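Local coordinates for SusD superfamily protein (Bacteroides fragilis, PDB 3L22) that probably binds glycans at the bacterial outer membrane as a SusD-like protein, and carries bound zinc ions in this crystal, at residues 337-342 with 375-380; 354-359 with 367-372; 283-288 with 388-393; 203-208 with 331-336; 129-134 with 146-151. All blocks are in the same frame, centred on the assembly; numbering follows the deposited sequence.

Interaction 1: 337-342 with 375-380; sequences CYANKA and DALKEA. With EDO (1,2-ethanediol), chain B.
Ala339 and Lys378 meet where two helices of the TPR-like helical fold of SusD proteins come together, the C-terminal part of helix 327-339 receiving a lysine from the first turns of helix 374-388. The lysine aliphatic chain does the packing and its tip the bonding. With CG turned away from its own carbonyl carbon (chi1 -70°), the Lys378 chain runs straight through CG and CD toward the other helix, passes the methyl of Ala339 (CB to Lys378 CG 4.1 Å) and bends only at the last torsion. That bend sets NZ 3.0 Å from Ala339 O, in a hydrogen bond whose donor stands well above the carbonyl plane, 46° out of it, rather than on a lone pair. A positive charge here would also be expected to suit the partial negative charge of the helix end. Asn340 crosses the lysine at about a right angle, with its OD1 3.6 Å from Lys378 CE, while its ND2 is engaged by Glu336 O one turn back. Leu377 CD2 adds a looser apolar touch to Ala339 CB at 4.4 Å. Beside the pair, helix 345-359 packs against both Tyr338 and Leu377. On the first turn of helix 374-388, a 1,2-ethanediol that also bonds Ser373 O accepts the N-H of Ala376, with N to O2 3.0 Å and an N-H...O angle of 159°.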
# COMPACT_ATOMS: atom_id res chain seq x y z
N CYS A 337 12.96 11.54 -1.50
CA CYS A 337 14.18 11.33 -0.72
C CYS A 337 15.27 12.34 -1.07
O CYS A 337 15.86 12.96 -0.18
CB CYS A 337 14.73 9.94 -0.94
SG CYS A 337 13.62 8.66 -0.34
N TYR A 338 15.50 12.53 -2.35
CA TYR A 338 16.56 13.46 -2.79
C TYR A 338 16.21 14.92 -2.47
O TYR A 338 17.11 15.68 -2.13
CB TYR A 338 16.89 13.28 -4.30
CG TYR A 338 17.87 12.18 -4.63
CD1 TYR A 338 19.24 12.37 -4.45
CD2 TYR A 338 17.43 10.95 -5.11
CE1 TYR A 338 20.17 11.34 -4.77
CE2 TYR A 338 18.33 9.94 -5.42
CZ TYR A 338 19.70 10.14 -5.23
OH TYR A 338 20.58 9.13 -5.53
N ALA A 339 14.92 15.29 -2.51
CA ALA A 339 14.50 16.64 -2.13
C ALA A 339 14.76 16.91 -0.63
O ALA A 339 14.83 18.07 -0.23
CB ALA A 339 13.04 16.88 -2.46
N ASN A 340 14.85 15.85 0.18
CA ASN A 340 15.14 15.97 1.62
C ASN A 340 16.63 15.89 1.92
O ASN A 340 17.00 15.86 3.07
CB ASN A 340 14.40 14.90 2.41
CG ASN A 340 12.98 15.27 2.66
OD1 ASN A 340 12.71 16.11 3.49
ND2 ASN A 340 12.06 14.63 1.98
N LYS A 341 17.49 15.86 0.90
CA LYS A 341 18.91 15.60 1.05
C LYS A 341 19.69 16.84 0.55
O LYS A 341 19.36 17.39 -0.51
CB LYS A 341 19.22 14.32 0.26
CG LYS A 341 20.63 13.83 0.34
CD LYS A 341 20.85 12.60 -0.52
CE LYS A 341 22.34 12.34 -0.68
NZ LYS A 341 22.94 12.09 0.67
N ALA A 342 20.64 17.33 1.35
CA ALA A 342 21.50 18.45 0.98
C ALA A 342 22.18 18.13 -0.36
O ALA A 342 22.76 17.06 -0.52
CB ALA A 342 22.60 18.70 2.09
N ASP A 375 10.54 24.23 -0.75
CA ASP A 375 9.15 23.85 -0.52
C ASP A 375 8.33 23.67 -1.78
O ASP A 375 7.46 22.79 -1.81
CB ASP A 375 8.44 24.88 0.38
CG ASP A 375 8.91 24.81 1.83
OD1 ASP A 375 9.54 23.80 2.22
OD2 ASP A 375 8.63 25.77 2.59
N ALA A 376 8.56 24.51 -2.78
CA ALA A 376 7.85 24.38 -4.04
C ALA A 376 8.16 23.07 -4.72
O ALA A 376 7.25 22.44 -5.31
CB ALA A 376 8.15 25.56 -4.99
N LEU A 377 9.42 22.65 -4.64
CA LEU A 377 9.85 21.37 -5.20
C LEU A 377 9.20 20.21 -4.46
O LEU A 377 8.67 19.31 -5.07
CB LEU A 377 11.38 21.22 -5.19
CG LEU A 377 11.98 19.88 -5.66
CD1 LEU A 377 11.48 19.52 -7.09
CD2 LEU A 377 13.54 19.94 -5.62
N LYS A 378 9.26 20.22 -3.14
CA LYS A 378 8.60 19.16 -2.38
C LYS A 378 7.12 19.08 -2.68
O LYS A 378 6.57 17.98 -2.90
CB LYS A 378 8.82 19.35 -0.89
CG LYS A 378 10.28 19.09 -0.46
CD LYS A 378 10.46 19.16 1.03
CE LYS A 378 11.92 18.94 1.47
NZ LYS A 378 12.81 20.00 0.94
N GLU A 379 6.45 20.22 -2.73
CA GLU A 379 5.03 20.23 -3.01
C GLU A 379 4.72 19.69 -4.41
O GLU A 379 3.74 18.98 -4.59
CB GLU A 379 4.48 21.63 -2.87
CG GLU A 379 2.98 21.72 -3.10
CD GLU A 379 2.31 22.97 -2.43
OE1 GLU A 379 2.73 23.35 -1.27
OE2 GLU A 379 1.40 23.56 -3.10
N ALA A 380 5.57 20.00 -5.40
CA ALA A 380 5.37 19.44 -6.74
C ALA A 380 5.50 17.92 -6.73
O ALA A 380 4.79 17.23 -7.44
CB ALA A 380 6.37 20.06 -7.75
C1 EDO B . 11.24 27.72 -4.99
O1 EDO B . 10.39 27.23 -6.08
C2 EDO B . 10.78 28.01 -3.55
O2 EDO B . 10.00 27.10 -2.72

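Interaction 2: 354-359 with 367-372; sequences QVRGRS and LNIDNL
One face of the Arg356 guanidinium carries the CD2 methyl of Leu367, which lies 3.8 Å above the plane and is displaced toward the rim, on the NE side of the group. The three nitrogens have polar partners: NE the carboxylate of Asp365, NH1 that of Glu384 on helix 374-388, and NH2 the backbone carbonyl of Asp290. The arginine is thus held by two acids and one carbonyl, which fixes the rotation of the plane and would be expected to offset the charge of a buried residue.

The side chain leaves helix 345-359 with CG anti to the backbone N (chi1 -178°) and stays extended as far as NE; the turn at chi4, 83°, then swings the plane across the line of the chain and presents a face to the leucine. Lower on the same chain, the methylene CD touches Leu367 CD2 and, also at 4.0 Å, Ile369 CD1, so Leu367 touches both stem and head of the arginine, and Ile369 its stem alone. Asp365 serves twice, since its other oxygen accepts the N-H of Leu367 and so positions the residue that covers the guanidinium. Ile369 opens a short 3-10 turn and also rests on Lys349, Leu352 and Lys353 of helix 345-359.

The Leu367 side chain lies about 5 Å from a bound zinc ion and about 4 Å from the side chain of Asp290, a residue seen to bind zinc. Here a loop joining two successive helices, 345-359 and 374-388, folds back on the first around a buried arginine, within the TPR-like region of the SusD family.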
# COMPACT_ATOMS: atom_id res chain seq x y z
N GLN A 354 10.83 12.70 -15.11
CA GLN A 354 10.55 11.44 -15.77
C GLN A 354 9.10 11.03 -15.64
O GLN A 354 8.46 10.63 -16.62
CB GLN A 354 11.37 10.27 -15.22
CG GLN A 354 12.80 10.27 -15.56
CD GLN A 354 13.49 8.99 -15.08
OE1 GLN A 354 13.12 7.87 -15.46
NE2 GLN A 354 14.50 9.16 -14.23
N VAL A 355 8.58 11.13 -14.42
CA VAL A 355 7.22 10.68 -14.17
C VAL A 355 6.21 11.64 -14.80
O VAL A 355 5.32 11.20 -15.53
CB VAL A 355 6.94 10.46 -12.69
CG1 VAL A 355 5.45 10.11 -12.44
CG2 VAL A 355 7.89 9.34 -12.14
N ARG A 356 6.36 12.95 -14.54
CA ARG A 356 5.39 13.90 -15.06
C ARG A 356 5.41 13.93 -16.58
O ARG A 356 4.36 13.99 -17.22
CB ARG A 356 5.63 15.31 -14.49
CG ARG A 356 4.61 16.38 -14.93
CD ARG A 356 4.79 17.70 -14.19
NE ARG A 356 3.81 18.70 -14.63
CZ ARG A 356 2.56 18.81 -14.19
NH1 ARG A 356 2.09 18.02 -13.24
NH2 ARG A 356 1.76 19.74 -14.68
N GLY A 357 6.61 13.92 -17.16
CA GLY A 357 6.78 13.90 -18.62
C GLY A 357 6.17 12.71 -19.34
O GLY A 357 5.86 12.79 -20.52
N ARG A 358 6.02 11.59 -18.63
CA ARG A 358 5.31 10.46 -19.21
C ARG A 358 3.85 10.81 -19.55
O ARG A 358 3.32 10.34 -20.58
CB ARG A 358 5.47 9.21 -18.36
CG ARG A 358 4.87 7.93 -18.98
CD ARG A 358 3.50 7.61 -18.48
NE ARG A 358 3.41 7.30 -17.06
CZ ARG A 358 3.51 6.09 -16.51
NH1 ARG A 358 3.75 5.01 -17.24
NH2 ARG A 358 3.36 5.95 -15.19
N SER A 359 3.22 11.66 -18.72
CA SER A 359 1.81 11.99 -18.87
C SER A 359 1.50 13.41 -19.39
O SER A 359 0.40 13.64 -19.91
CB SER A 359 1.11 11.77 -17.53
OG SER A 359 1.11 10.39 -17.17
N LEU A 367 3.98 24.15 -15.25
CA LEU A 367 4.95 23.98 -14.16
C LEU A 367 6.35 23.95 -14.77
O LEU A 367 6.64 23.12 -15.63
CB LEU A 367 4.67 22.66 -13.43
CG LEU A 367 5.51 22.28 -12.22
CD1 LEU A 367 5.26 23.27 -11.07
CD2 LEU A 367 5.19 20.84 -11.81
N ASN A 368 7.21 24.87 -14.36
CA ASN A 368 8.60 24.84 -14.77
C ASN A 368 9.45 24.10 -13.72
O ASN A 368 9.96 24.71 -12.77
CB ASN A 368 9.11 26.24 -15.03
CG ASN A 368 10.45 26.23 -15.76
OD1 ASN A 368 11.22 25.25 -15.67
ND2 ASN A 368 10.73 27.32 -16.50
N ILE A 369 9.60 22.80 -13.90
CA ILE A 369 10.29 21.95 -12.92
C ILE A 369 11.72 22.39 -12.67
O ILE A 369 12.18 22.43 -11.52
CB ILE A 369 10.26 20.45 -13.32
CG1 ILE A 369 8.82 19.93 -13.18
CG2 ILE A 369 11.23 19.64 -12.39
CD1 ILE A 369 8.62 18.49 -13.59
N ASP A 370 12.41 22.79 -13.73
CA ASP A 370 13.77 23.28 -13.61
C ASP A 370 13.93 24.47 -12.68
O ASP A 370 15.01 24.63 -12.14
CB ASP A 370 14.38 23.58 -14.99
CG ASP A 370 14.59 22.30 -15.82
OD1 ASP A 370 14.92 21.23 -15.24
OD2 ASP A 370 14.38 22.33 -17.04
N ASN A 371 12.87 25.26 -12.45
CA ASN A 371 12.96 26.40 -11.55
C ASN A 371 12.45 26.11 -10.15
O ASN A 371 12.49 26.95 -9.32
CB ASN A 371 12.22 27.61 -12.18
CG ASN A 371 12.96 28.20 -13.36
OD1 ASN A 371 14.13 27.90 -13.56
ND2 ASN A 371 12.30 29.06 -14.13
N LEU A 372 12.00 24.91 -9.86
CA LEU A 372 11.58 24.58 -8.49
C LEU A 372 12.75 24.45 -7.51
O LEU A 372 13.82 23.96 -7.87
CB LEU A 372 10.83 23.26 -8.50
CG LEU A 372 9.51 23.20 -9.26
CD1 LEU A 372 9.01 21.75 -9.33
CD2 LEU A 372 8.49 24.13 -8.59

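Interaction 3: 283-288 with 388-393; sequences SGIMSK and EFIGEG
Selenomethionine Met286 reaches Ile390 because its chain is extended beyond CG (chi2 -162°, chi3 -172°), which carries CE straight across to the other loop. Ile390 answers with CG1 anti to its backbone N (chi1 -170°) and CD1 continuing outward, the two chains crossing at about a right angle. The terminal methyl CE of Met286 comes to rest against both methyls of Ile390, 4.0 Å from CG2 and 4.0 Å from CD1. Ile285 supplies a second touch, its CG2 lying 4.2 Å from Ile390 CD1, while the end of its chain leads away from Ile390; Ile285 also packs on Tyr291 and Asn383.

Each loop shapes itself. Gly284 O accepts two bonds from Ser287, from the backbone N and, at 2.6 Å in the carbonyl plane, from OG, tying up the 3-10 turn that presents Ile285 and Met286. On the other segment, a type II beta turn from Phe389 to Glu392, with Gly391 at positive phi, projects Ile390 just after helix 374-388. The carbonyl of Ile390 accepts from Lys311 NZ, and Asp55 accepts from the amide of Ile285.

The groups touching across the two loops are buried methyls, held by van der Waals contact and exclusion of water rather than by directional bonds.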
# COMPACT_ATOMS: atom_id res chain seq x y z
N SER A 283 -11.74 19.89 -3.94
CA SER A 283 -10.62 20.21 -3.06
C SER A 283 -9.42 19.29 -3.12
O SER A 283 -8.41 19.58 -2.46
CB SER A 283 -11.13 20.15 -1.60
OG SER A 283 -12.16 21.09 -1.38
N GLY A 284 -9.50 18.15 -3.83
CA GLY A 284 -8.41 17.19 -3.90
C GLY A 284 -7.46 17.52 -5.04
O GLY A 284 -7.55 18.57 -5.64
N ILE A 285 -6.57 16.59 -5.36
CA ILE A 285 -5.52 16.80 -6.35
C ILE A 285 -6.07 17.25 -7.70
O ILE A 285 -5.52 18.15 -8.34
CB ILE A 285 -4.60 15.56 -6.49
CG1 ILE A 285 -3.37 15.88 -7.39
CG2 ILE A 285 -5.33 14.33 -7.04
CD1 ILE A 285 -2.54 17.08 -6.91
N MSE A 286 -7.17 16.66 -8.13
CA MSE A 286 -7.72 17.00 -9.43
C MSE A 286 -8.53 18.28 -9.42
O MSE A 286 -9.06 18.62 -10.45
CB MSE A 286 -8.53 15.82 -10.01
CG MSE A 286 -7.67 14.63 -10.32
SE MSE A 286 -8.66 13.47 -11.55
CE MSE A 286 -7.61 11.88 -11.69
N SER A 287 -8.64 18.98 -8.28
CA SER A 287 -9.13 20.34 -8.25
C SER A 287 -8.04 21.34 -8.56
O SER A 287 -8.34 22.50 -8.70
CB SER A 287 -9.68 20.70 -6.86
OG SER A 287 -8.66 20.92 -5.90
N LYS A 288 -6.77 20.93 -8.58
CA LYS A 288 -5.70 21.88 -8.79
C LYS A 288 -5.38 22.01 -10.30
O LYS A 288 -5.25 20.99 -10.97
CB LYS A 288 -4.44 21.42 -8.06
CG LYS A 288 -4.62 21.32 -6.53
CD LYS A 288 -3.33 20.85 -5.91
CE LYS A 288 -3.49 20.39 -4.46
NZ LYS A 288 -3.15 21.46 -3.56
N GLU A 388 -0.59 10.69 -9.76
CA GLU A 388 -0.15 9.38 -10.25
C GLU A 388 -0.82 8.22 -9.50
O GLU A 388 -1.15 7.24 -10.16
CB GLU A 388 1.37 9.26 -10.17
CG GLU A 388 1.99 8.06 -10.92
CD GLU A 388 1.97 8.17 -12.44
OE1 GLU A 388 2.05 9.30 -13.00
OE2 GLU A 388 1.88 7.10 -13.07
N PHE A 389 -1.00 8.31 -8.17
CA PHE A 389 -1.47 7.21 -7.35
C PHE A 389 -2.86 7.36 -6.76
O PHE A 389 -3.26 6.64 -5.83
CB PHE A 389 -0.38 6.86 -6.31
CG PHE A 389 0.82 6.32 -6.97
CD1 PHE A 389 0.79 5.04 -7.50
CD2 PHE A 389 1.91 7.12 -7.21
CE1 PHE A 389 1.89 4.55 -8.20
CE2 PHE A 389 2.99 6.64 -7.91
CZ PHE A 389 2.96 5.36 -8.42
N ILE A 390 -3.66 8.23 -7.38
CA ILE A 390 -5.06 8.34 -7.03
C ILE A 390 -5.70 6.97 -7.19
O ILE A 390 -5.57 6.31 -8.22
CB ILE A 390 -5.79 9.45 -7.83
CG1 ILE A 390 -7.20 9.70 -7.24
CG2 ILE A 390 -5.87 9.17 -9.36
CD1 ILE A 390 -7.88 11.05 -7.74
N GLY A 391 -6.38 6.52 -6.13
CA GLY A 391 -7.01 5.20 -6.13
C GLY A 391 -6.11 3.99 -5.93
O GLY A 391 -6.59 2.83 -6.09
N GLU A 392 -4.85 4.20 -5.58
CA GLU A 392 -3.88 3.07 -5.55
C GLU A 392 -3.26 2.79 -4.16
O GLU A 392 -2.14 2.34 -4.04
CB GLU A 392 -2.80 3.23 -6.64
CG GLU A 392 -3.35 2.98 -8.03
CD GLU A 392 -2.30 3.03 -9.14
OE1 GLU A 392 -1.18 2.47 -8.97
OE2 GLU A 392 -2.61 3.65 -10.18
N GLY A 393 -4.02 3.03 -3.10
CA GLY A 393 -3.71 2.45 -1.79
C GLY A 393 -2.57 3.16 -1.09
O GLY A 393 -1.94 2.56 -0.24

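Interaction 4: 203-208 with 331-336; sequences ANMLKM and LLDLAE. With EDO (1,2-ethanediol), chain Z; EDO (1,2-ethanediol), chain C.
A buried carboxylate set among selenomethionine side chains marks this contact: Asp333 of helix 327-339 faces Met205 and Met208 of helix 200-213. Met208 packs on the stem of the aspartate, SE and CE both 3.7 Å from Asp333 CB. Its CG stands anti to the backbone N (chi1 177°) and the chain bends at chi3, which folds the methyl back over that stem. The selenium also meets Leu334 CD2 at 3.9 Å, the two side chains crossing at about a right angle. Met205, bent at chi2 and chi3, brings its CE to 3.8 Å from Asp333 OD2, a methyl against a carboxylate oxygen.

The charge is answered from outside the pair. Lys385 forms a salt bridge with OD1, but OD2 lies close to Glu329 OE2, and the nearness of two acids may raise the proton affinity of one of them. A 1,2-ethanediol lies beside the carboxylate, its O1 3.0 Å from Asp333 OD1, and is hydrogen-bonded to Lys385, Glu329 and Arg401.

The short helical segments run at 33° to each other with their axes 11.4 Å apart, a spacing bridged by the long selenomethionines. Around them, Leu206 turns to helix 113-131, Leu331 and Leu334 lean on helix 345-359, and Leu332 and Ala335 pack against helix 374-388, so the contact lies among these three helices.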
# COMPACT_ATOMS: atom_id res chain seq x y z
N ALA A 203 10.88 -6.21 -2.41
CA ALA A 203 11.43 -6.12 -1.07
C ALA A 203 12.09 -4.74 -0.86
O ALA A 203 11.93 -4.12 0.19
CB ALA A 203 12.42 -7.25 -0.84
N ASN A 204 12.84 -4.29 -1.86
CA ASN A 204 13.50 -2.99 -1.80
C ASN A 204 12.53 -1.81 -1.82
O ASN A 204 12.78 -0.79 -1.17
CB ASN A 204 14.54 -2.88 -2.92
CG ASN A 204 15.83 -3.65 -2.61
OD1 ASN A 204 16.32 -3.56 -1.50
ND2 ASN A 204 16.39 -4.36 -3.60
N MSE A 205 11.42 -1.96 -2.54
CA MSE A 205 10.37 -0.94 -2.51
C MSE A 205 9.79 -0.83 -1.09
O MSE A 205 9.59 0.28 -0.59
CB MSE A 205 9.24 -1.26 -3.50
CG MSE A 205 9.60 -1.00 -4.94
SE MSE A 205 9.99 0.90 -5.25
CE MSE A 205 8.16 1.60 -4.92
N LEU A 206 9.54 -1.96 -0.43
CA LEU A 206 8.98 -1.93 0.92
C LEU A 206 10.01 -1.31 1.89
O LEU A 206 9.67 -0.54 2.79
CB LEU A 206 8.54 -3.33 1.40
CG LEU A 206 7.78 -3.41 2.73
CD1 LEU A 206 6.64 -2.38 2.81
CD2 LEU A 206 7.26 -4.84 2.98
N LYS A 207 11.27 -1.70 1.71
CA LYS A 207 12.36 -1.19 2.52
C LYS A 207 12.45 0.33 2.31
O LYS A 207 12.53 1.09 3.27
CB LYS A 207 13.64 -1.90 2.12
CG LYS A 207 14.84 -1.67 2.98
CD LYS A 207 16.07 -2.52 2.54
CE LYS A 207 15.90 -4.01 2.74
NZ LYS A 207 17.19 -4.76 2.67
N MSE A 208 12.34 0.79 1.08
CA MSE A 208 12.34 2.21 0.85
C MSE A 208 11.19 2.91 1.57
O MSE A 208 11.42 3.94 2.20
CB MSE A 208 12.31 2.56 -0.62
CG MSE A 208 12.24 4.07 -0.83
SE MSE A 208 12.71 4.70 -2.62
CE MSE A 208 11.65 3.59 -3.46
N LEU A 331 10.32 6.12 -8.71
CA LEU A 331 10.87 7.42 -9.12
C LEU A 331 10.41 8.60 -8.24
O LEU A 331 11.23 9.44 -7.86
CB LEU A 331 10.53 7.67 -10.61
CG LEU A 331 11.19 6.70 -11.63
CD1 LEU A 331 10.68 6.93 -13.05
CD2 LEU A 331 12.72 6.77 -11.60
N LEU A 332 9.12 8.67 -7.95
CA LEU A 332 8.60 9.73 -7.13
C LEU A 332 9.01 9.59 -5.67
O LEU A 332 9.22 10.59 -5.02
CB LEU A 332 7.07 9.85 -7.27
CG LEU A 332 6.49 10.35 -8.58
CD1 LEU A 332 4.95 10.40 -8.50
CD2 LEU A 332 7.08 11.72 -9.02
N ASP A 333 9.14 8.36 -5.16
CA ASP A 333 9.66 8.15 -3.80
C ASP A 333 11.13 8.63 -3.75
O ASP A 333 11.52 9.37 -2.83
CB ASP A 333 9.62 6.66 -3.37
CG ASP A 333 8.17 6.12 -3.04
OD1 ASP A 333 7.25 6.91 -2.91
OD2 ASP A 333 8.01 4.86 -2.96
N LEU A 334 11.94 8.19 -4.72
CA LEU A 334 13.33 8.68 -4.84
C LEU A 334 13.39 10.19 -4.97
O LEU A 334 14.22 10.83 -4.33
CB LEU A 334 14.07 8.00 -6.00
CG LEU A 334 14.49 6.54 -5.77
CD1 LEU A 334 15.00 5.90 -7.09
CD2 LEU A 334 15.54 6.44 -4.66
N ALA A 335 12.49 10.79 -5.74
CA ALA A 335 12.44 12.26 -5.85
C ALA A 335 12.25 12.86 -4.46
O ALA A 335 12.96 13.80 -4.11
CB ALA A 335 11.30 12.70 -6.76
N GLU A 336 11.31 12.31 -3.66
CA GLU A 336 11.06 12.85 -2.32
C GLU A 336 12.31 12.70 -1.46
O GLU A 336 12.69 13.63 -0.75
CB GLU A 336 9.82 12.21 -1.66
CG GLU A 336 9.61 12.64 -0.20
CD GLU A 336 8.34 12.07 0.40
OE1 GLU A 336 7.64 11.30 -0.32
OE2 GLU A 336 8.05 12.36 1.60
C1 EDO Z . 18.86 -3.68 6.07
O1 EDO Z . 18.95 -3.77 4.65
C2 EDO Z . 17.53 -4.05 6.68
O2 EDO Z . 16.59 -4.64 5.80
C1 EDO C . 5.16 5.67 -0.37
O1 EDO C . 4.79 5.60 -1.73
C2 EDO C . 4.01 5.30 0.58
O2 EDO C . 4.56 5.60 1.91

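Interaction 5: 129-134 with 146-151; sequences YYLNNL and KSVPLR
Ser147 OG donates to Asn132 OD1 at 2.8 Å, with a C=O...O angle of 155° and the donor in the carbonyl plane. The serine oxygen stands anti to its backbone N (chi1 177°), which points it across to the end of helix 113-131. Next to this bond Leu131 CB lies 4.2 Å from Val148 CG1, a lighter apolar touch between neighbouring positions on each side. The amide of Asn132 is held at its other end too, for ND2 bonds Val168 O at the start of helix 168-178; bonds at both ends hold the carboxamide's rotation, and its chi1 of -138° lies off the usual staggered positions.

Ser147 and Val148 both face Ser166, forming a classic beta bulge in the connection that leads from helix 113-131 to helix 168-178, within the TPR-like N-terminal part of the SusD fold. The bulge lets two consecutive side chains, the hydroxyl and the valine, point at the helix end together. Arg165 bonds Ser147 O.

Farther out, Tyr89 of helix 79-103 packs on both Leu131 and Val148, and Trp85 joins it against the valine. On the helix side, Asn133 turns back to bond Tyr129 O through ND2 at 2.8 Å, the same nitrogen lying above one face of the Tyr129 ring, toward its rim. Beyond the bulge, Pro149 CB sits 3.7 Å over the Arg151 guanidinium, whose NH2 bridges to Glu432.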
# COMPACT_ATOMS: atom_id res chain seq x y z
N TYR A 129 3.51 -3.82 7.88
CA TYR A 129 3.65 -2.47 7.37
C TYR A 129 2.29 -1.74 7.29
O TYR A 129 2.16 -0.57 7.68
CB TYR A 129 4.36 -2.49 6.00
CG TYR A 129 4.23 -1.20 5.24
CD1 TYR A 129 5.12 -0.16 5.46
CD2 TYR A 129 3.24 -1.03 4.30
CE1 TYR A 129 5.03 1.04 4.78
CE2 TYR A 129 3.12 0.19 3.59
CZ TYR A 129 4.02 1.20 3.83
OH TYR A 129 3.94 2.40 3.14
N TYR A 130 1.29 -2.44 6.75
CA TYR A 130 -0.04 -1.84 6.68
C TYR A 130 -0.68 -1.62 8.08
O TYR A 130 -1.26 -0.56 8.31
CB TYR A 130 -0.94 -2.64 5.74
CG TYR A 130 -0.57 -2.44 4.27
CD1 TYR A 130 -0.62 -1.18 3.69
CD2 TYR A 130 -0.21 -3.52 3.47
CE1 TYR A 130 -0.32 -0.99 2.35
CE2 TYR A 130 0.11 -3.35 2.14
CZ TYR A 130 0.04 -2.08 1.58
OH TYR A 130 0.35 -1.89 0.26
N LEU A 131 -0.50 -2.54 9.02
CA LEU A 131 -0.96 -2.33 10.39
C LEU A 131 -0.28 -1.09 11.02
O LEU A 131 -0.92 -0.29 11.71
CB LEU A 131 -0.72 -3.56 11.25
CG LEU A 131 -1.44 -4.87 10.92
CD1 LEU A 131 -0.94 -5.97 11.86
CD2 LEU A 131 -2.99 -4.67 11.02
N ASN A 132 1.00 -0.88 10.68
CA ASN A 132 1.78 0.20 11.26
C ASN A 132 1.35 1.56 10.71
O ASN A 132 1.81 2.58 11.21
CB ASN A 132 3.29 0.02 10.99
CG ASN A 132 4.16 0.34 12.19
OD1 ASN A 132 3.73 0.23 13.33
ND2 ASN A 132 5.43 0.72 11.93
N ASN A 133 0.55 1.57 9.65
CA ASN A 133 0.01 2.79 9.06
C ASN A 133 -1.48 3.00 9.35
O ASN A 133 -2.12 3.85 8.69
CB ASN A 133 0.28 2.79 7.56
CG ASN A 133 1.72 3.14 7.24
OD1 ASN A 133 2.08 4.32 7.28
ND2 ASN A 133 2.55 2.13 6.94
N LEU A 134 -2.00 2.31 10.37
CA LEU A 134 -3.38 2.49 10.86
C LEU A 134 -3.47 2.75 12.38
O LEU A 134 -4.14 3.69 12.80
CB LEU A 134 -4.26 1.31 10.49
CG LEU A 134 -4.54 1.17 8.98
CD1 LEU A 134 -5.09 -0.23 8.65
CD2 LEU A 134 -5.47 2.32 8.51
N LYS A 146 2.62 3.46 20.69
CA LYS A 146 2.26 2.03 20.67
C LYS A 146 1.53 1.68 19.39
O LYS A 146 0.63 2.40 18.96
CB LYS A 146 1.39 1.65 21.87
CG LYS A 146 2.14 1.69 23.19
CD LYS A 146 1.19 1.32 24.29
CE LYS A 146 1.85 1.36 25.68
NZ LYS A 146 1.03 0.52 26.64
N SER A 147 1.92 0.55 18.79
CA SER A 147 1.33 0.10 17.56
C SER A 147 0.53 -1.17 17.80
O SER A 147 -0.61 -1.08 18.23
CB SER A 147 2.41 -0.05 16.49
OG SER A 147 1.88 -0.55 15.27
N VAL A 148 1.12 -2.35 17.55
CA VAL A 148 0.36 -3.60 17.53
C VAL A 148 1.22 -4.71 18.17
O VAL A 148 2.43 -4.55 18.26
CB VAL A 148 -0.06 -3.98 16.10
CG1 VAL A 148 -0.95 -2.88 15.42
CG2 VAL A 148 1.15 -4.34 15.22
N PRO A 149 0.61 -5.82 18.64
CA PRO A 149 1.39 -6.98 19.09
C PRO A 149 2.23 -7.58 17.98
O PRO A 149 1.72 -7.80 16.86
CB PRO A 149 0.33 -7.99 19.51
CG PRO A 149 -0.93 -7.12 19.78
CD PRO A 149 -0.84 -6.03 18.81
N LEU A 150 3.51 -7.83 18.29
CA LEU A 150 4.43 -8.36 17.33
C LEU A 150 4.40 -9.89 17.48
O LEU A 150 5.19 -10.47 18.22
CB LEU A 150 5.84 -7.77 17.55
CG LEU A 150 6.94 -8.16 16.56
CD1 LEU A 150 6.47 -8.11 15.09
CD2 LEU A 150 8.15 -7.24 16.76
N ARG A 151 3.46 -10.53 16.80
CA ARG A 151 3.28 -11.99 16.88
C ARG A 151 4.13 -12.68 15.80
O ARG A 151 3.89 -12.50 14.61
CB ARG A 151 1.80 -12.35 16.69
CG ARG A 151 0.86 -11.59 17.64
CD ARG A 151 -0.54 -12.15 17.66
NE ARG A 151 -1.40 -11.45 18.62
CZ ARG A 151 -1.44 -11.69 19.92
NH1 ARG A 151 -0.68 -12.63 20.50
NH2 ARG A 151 -2.28 -10.98 20.66

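Overall arrangement
Along the chain interaction 5 closes first, ahead of the other four; interaction 4 then joins helix 200-213 to helix 327-339 and crosses interaction 3, which encloses interactions 1 and 2, the second nested in the first. Helix 327-339 serves interactions 1 and 4, whose centres are 14 Å apart. Interactions 1 and 2 touch through Leu372 and Ala380, and Arg358 to Glu388 is a salt bridge between interactions 2 and 3. Interaction 5 stands apart, about 36 Å centre to centre from interaction 2, yet reaches interaction 4 through Leu206 on Tyr129. Interaction 4 thus bridges the two family regions of the TPR-like helical body.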